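Local coordinates for protein putative glycoside hydrolase (Bacteroides thetaiotaomicron VPI-5482, PDB 3HBZ) that is of unproven function but binds calcium, and is a putative glycoside hydrolase that may play a role in carbohydrate metabolism, at residues 73-78 with 84-89. Residues are numbered along the deposited sequence; the frame is centred on the assembly and turned at random.
With CA (calcium ion), chain C; CAC (cacodylate ion), chain F.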
ATOM      1  N   GLN A  73     -13.372  17.474  -3.711  1.00 23.91           N
ATOM      2  CA  GLN A  73     -13.261  17.636  -2.265  1.00 26.09           C
ATOM      3  C   GLN A  73     -14.624  17.751  -1.576  1.00 26.29           C
ATOM      4  O   GLN A  73     -15.548  18.394  -2.076  1.00 24.11           O
ATOM      5  CB  GLN A  73     -12.464  18.895  -1.915  1.00 29.93           C
ATOM      6  CG  GLN A  73     -11.008  18.877  -2.387  1.00 42.03           C
ATOM      7  CD  GLN A  73     -10.190  19.955  -1.739  1.00 52.66           C
ATOM      8  OE1 GLN A  73     -10.695  20.722  -0.921  1.00 69.75           O
ATOM      9  NE2 GLN A  73      -8.919  20.017  -2.081  1.00 63.98           N
ATOM     10  N   TYR A  74     -14.717  17.139  -0.407  1.00 24.55           N
ATOM     11  CA  TYR A  74     -15.845  17.260   0.483  1.00 25.81           C
ATOM     12  C   TYR A  74     -15.359  17.674   1.860  1.00 27.29           C
ATOM     13  O   TYR A  74     -14.294  17.249   2.300  1.00 30.75           O
ATOM     14  CB  TYR A  74     -16.543  15.904   0.676  1.00 24.24           C
ATOM     15  CG  TYR A  74     -17.157  15.251  -0.566  1.00 29.01           C
ATOM     16  CD1 TYR A  74     -16.364  14.682  -1.545  1.00 22.68           C
ATOM     17  CD2 TYR A  74     -18.538  15.154  -0.722  1.00 30.20           C
ATOM     18  CE1 TYR A  74     -16.926  14.036  -2.656  1.00 27.57           C
ATOM     19  CE2 TYR A  74     -19.108  14.524  -1.827  1.00 29.25           C
ATOM     20  CZ  TYR A  74     -18.298  13.956  -2.786  1.00 27.33           C
ATOM     21  OH  TYR A  74     -18.845  13.341  -3.874  1.00 26.67           O
ATOM     22  N   THR A  75     -16.169  18.449   2.565  1.00 27.03           N
ATOM     23  CA  THR A  75     -15.877  18.814   3.951  1.00 26.20           C
ATOM     24  C   THR A  75     -16.916  18.215   4.906  1.00 26.62           C
ATOM     25  O   THR A  75     -18.103  18.411   4.733  1.00 24.88           O
ATOM     26  CB  THR A  75     -15.845  20.374   4.073  1.00 27.94           C
ATOM     27  OG1 THR A  75     -14.773  20.839   3.279  1.00 29.45           O
ATOM     28  CG2 THR A  75     -15.628  20.857   5.491  1.00 22.85           C
ATOM     29  N   VAL A  76     -16.423  17.524   5.920  1.00 25.33           N
ATOM     30  CA  VAL A  76     -17.222  16.960   6.985  1.00 25.73           C
ATOM     31  C   VAL A  76     -17.057  17.888   8.190  1.00 23.90           C
ATOM     32  O   VAL A  76     -15.941  18.255   8.573  1.00 25.10           O
ATOM     33  CB  VAL A  76     -16.755  15.564   7.330  1.00 24.29           C
ATOM     34  CG1 VAL A  76     -17.569  14.975   8.455  1.00 26.15           C
ATOM     35  CG2 VAL A  76     -16.802  14.642   6.075  1.00 21.89           C
ATOM     36  N   THR A  77     -18.192  18.307   8.742  1.00 23.83           N
ATOM     37  CA  THR A  77     -18.243  19.110   9.938  1.00 22.53           C
ATOM     38  C   THR A  77     -18.853  18.279  11.035  1.00 25.85           C
ATOM     39  O   THR A  77     -19.917  17.672  10.823  1.00 23.64           O
ATOM     40  CB  THR A  77     -19.117  20.348   9.714  1.00 26.25           C
ATOM     41  OG1 THR A  77     -18.603  21.073   8.591  1.00 21.79           O
ATOM     42  CG2 THR A  77     -19.141  21.236  10.989  1.00 20.52           C
ATOM     43  N   ALA A  78     -18.177  18.254  12.188  1.00 23.17           N
ATOM     44  CA  ALA A  78     -18.715  17.585  13.367  1.00 26.82           C
ATOM     45  C   ALA A  78     -19.965  18.262  13.845  1.00 27.55           C
ATOM     46  O   ALA A  78     -20.273  19.409  13.457  1.00 28.81           O
ATOM     47  CB  ALA A  78     -17.677  17.493  14.519  1.00 22.91           C
ATOM     48  N   LYS A  84     -13.783  20.340  11.612  1.00 24.38           N
ATOM     49  CA  LYS A  84     -14.068  20.058  10.189  1.00 26.26           C
ATOM     50  C   LYS A  84     -12.907  19.259   9.598  1.00 28.64           C
ATOM     51  O   LYS A  84     -11.797  19.336  10.081  1.00 30.38           O
ATOM     52  CB  LYS A  84     -14.237  21.352   9.382  1.00 26.75           C
ATOM     53  CG  LYS A  84     -15.340  22.264   9.886  1.00 30.48           C
ATOM     54  CD  LYS A  84     -15.441  23.539   9.027  1.00 31.83           C
ATOM     55  CE  LYS A  84     -16.904  24.117   9.059  1.00 32.21           C
ATOM     56  NZ  LYS A  84     -16.959  25.377   8.274  1.00 50.31           N
ATOM     57  N   LYS A  85     -13.155  18.466   8.580  1.00 27.16           N
ATOM     58  CA  LYS A  85     -12.068  17.785   7.915  1.00 28.52           C
ATOM     59  C   LYS A  85     -12.380  17.770   6.442  1.00 27.51           C
ATOM     60  O   LYS A  85     -13.487  17.431   6.066  1.00 27.49           O
ATOM     61  CB  LYS A  85     -11.933  16.326   8.414  1.00 25.58           C
ATOM     62  CG  LYS A  85     -10.502  15.852   8.422  1.00 43.26           C
ATOM     63  CD  LYS A  85     -10.299  14.323   8.275  1.00 41.58           C
ATOM     64  CE  LYS A  85     -11.097  13.489   9.227  1.00 33.69           C
ATOM     65  NZ  LYS A  85     -10.464  12.122   9.378  1.00 33.15           N
ATOM     66  N   LYS A  86     -11.383  18.035   5.618  1.00 24.71           N
ATOM     67  CA  LYS A  86     -11.542  17.957   4.185  1.00 26.22           C
ATOM     68  C   LYS A  86     -11.035  16.624   3.693  1.00 24.24           C
ATOM     69  O   LYS A  86      -9.950  16.193   4.066  1.00 28.97           O
ATOM     70  CB  LYS A  86     -10.738  19.096   3.514  1.00 29.90           C
ATOM     71  CG  LYS A  86     -11.377  19.686   2.293  1.00 46.18           C
ATOM     72  CD  LYS A  86     -10.942  21.190   2.079  1.00 52.68           C
ATOM     73  CE  LYS A  86      -9.429  21.350   1.845  1.00 56.58           C
ATOM     74  NZ  LYS A  86      -8.963  22.785   1.623  1.00 59.61           N
ATOM     75  N   TYR A  87     -11.822  15.980   2.847  1.00 22.70           N
ATOM     76  CA  TYR A  87     -11.407  14.778   2.163  1.00 25.82           C
ATOM     77  C   TYR A  87     -11.314  15.064   0.683  1.00 25.09           C
ATOM     78  O   TYR A  87     -12.180  15.765   0.154  1.00 27.73           O
ATOM     79  CB  TYR A  87     -12.443  13.689   2.361  1.00 22.66           C
ATOM     80  CG  TYR A  87     -12.446  12.988   3.696  1.00 29.29           C
ATOM     81  CD1 TYR A  87     -13.133  13.508   4.775  1.00 26.17           C
ATOM     82  CD2 TYR A  87     -11.853  11.738   3.846  1.00 27.21           C
ATOM     83  CE1 TYR A  87     -13.169  12.838   5.983  1.00 25.92           C
ATOM     84  CE2 TYR A  87     -11.899  11.052   5.047  1.00 26.33           C
ATOM     85  CZ  TYR A  87     -12.587  11.590   6.097  1.00 23.66           C
ATOM     86  OH  TYR A  87     -12.608  10.943   7.301  1.00 24.15           O
ATOM     87  N   THR A  88     -10.277  14.521   0.043  1.00 25.35           N
ATOM     88  CA  THR A  88     -10.137  14.440  -1.391  1.00 24.99           C
ATOM     89  C   THR A  88     -10.588  13.070  -1.873  1.00 26.64           C
ATOM     90  O   THR A  88     -10.020  12.045  -1.521  1.00 26.14           O
ATOM     91  CB  THR A  88      -8.675  14.660  -1.820  1.00 28.18           C
ATOM     92  OG1 THR A  88      -8.243  15.949  -1.367  1.00 28.96           O
ATOM     93  CG2 THR A  88      -8.494  14.580  -3.357  1.00 24.89           C
ATOM     94  N   VAL A  89     -11.597  13.058  -2.735  1.00 26.95           N
ATOM     95  CA  VAL A  89     -12.178  11.826  -3.210  1.00 24.18           C
ATOM     96  C   VAL A  89     -11.891  11.696  -4.697  1.00 24.92           C
ATOM     97  O   VAL A  89     -12.251  12.580  -5.487  1.00 24.94           O
ATOM     98  CB  VAL A  89     -13.674  11.792  -2.950  1.00 27.73           C
ATOM     99  CG1 VAL A  89     -14.336  10.483  -3.544  1.00 22.20           C
ATOM    100  CG2 VAL A  89     -13.944  11.918  -1.410  1.00 20.64           C
TER
HETATM  101 CA    CA C   2      -9.813  20.317  10.635  0.80 51.22          CA
HETATM  102 AS   CAC F   5     -10.938  23.110  12.399  0.80 50.43          AS
HETATM  103  O1  CAC F   5     -10.931  21.391  12.073  0.80 44.00           O
HETATM  104  O2  CAC F   5     -11.881  24.103  11.323  0.80 50.84           O
HETATM  105  C1  CAC F   5     -11.409  23.290  14.281  0.80 42.98           C
HETATM  106  C2  CAC F   5      -9.102  23.780  12.160  0.80 40.77           C
HETATM  107  O   HOH W   1     -10.130  22.223   9.084  1.00 38.87           O
HETATM  108  O   HOH W   2      -8.570  18.853   9.306  1.00 36.45           O
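Tyr74 on strand 73-77 is paired with Tyr87 on strand 84-89, both rings on the same face of the sheet, bonding reciprocally through the main chain, Tyr87 N giving to Tyr74 O at 2.8 Å and Tyr74 N to Tyr87 O at 2.9 Å; Val76 and Lys85 form the next such pair. The tyrosine rings do not stack on one another. Each reaches a valine instead, obliquely: Val89 CG2 lies 3.7 Å from Tyr74 CD1, and Val76 CG2 sits 4.1 Å from CD1 of Tyr87. Val76 has CG1 anti to the backbone N (chi1 179°), which leaves CG2 as the branch that meets the ring. This is an antiparallel beta hairpin, its strands the fourth and third from the 27-28 edge of a five-stranded mixed sheet, and Phe50, Ile58 and Ile33 add to the apolar face. On that same face the Lys85 amine bonds the Tyr87 hydroxyl (NZ to OH, 3.2 Å) and also Asp11 and the carbonyl O of Asn30, while the hydroxyl meets the backbone N of Ile12. A phenylalanine in place of Tyr87 would probably leave Ile12 N without its acceptor and Lys85 NZ with one bond fewer. The other face is more open. There Lys86 CD lies 3.0 Å from Gln73 OE1, a close contact rather than a hydrogen bond, and the extended Lys84 chain runs alongside Thr77, its CE 3.5 Å from Thr77 OG1. The carbonyl O of Lys84 binds calcium at 2.3 Å, together with Glu9, two waters and O1 of a cacodylate, probably brought in by crystallisation, which also accepts the Lys84 N-H.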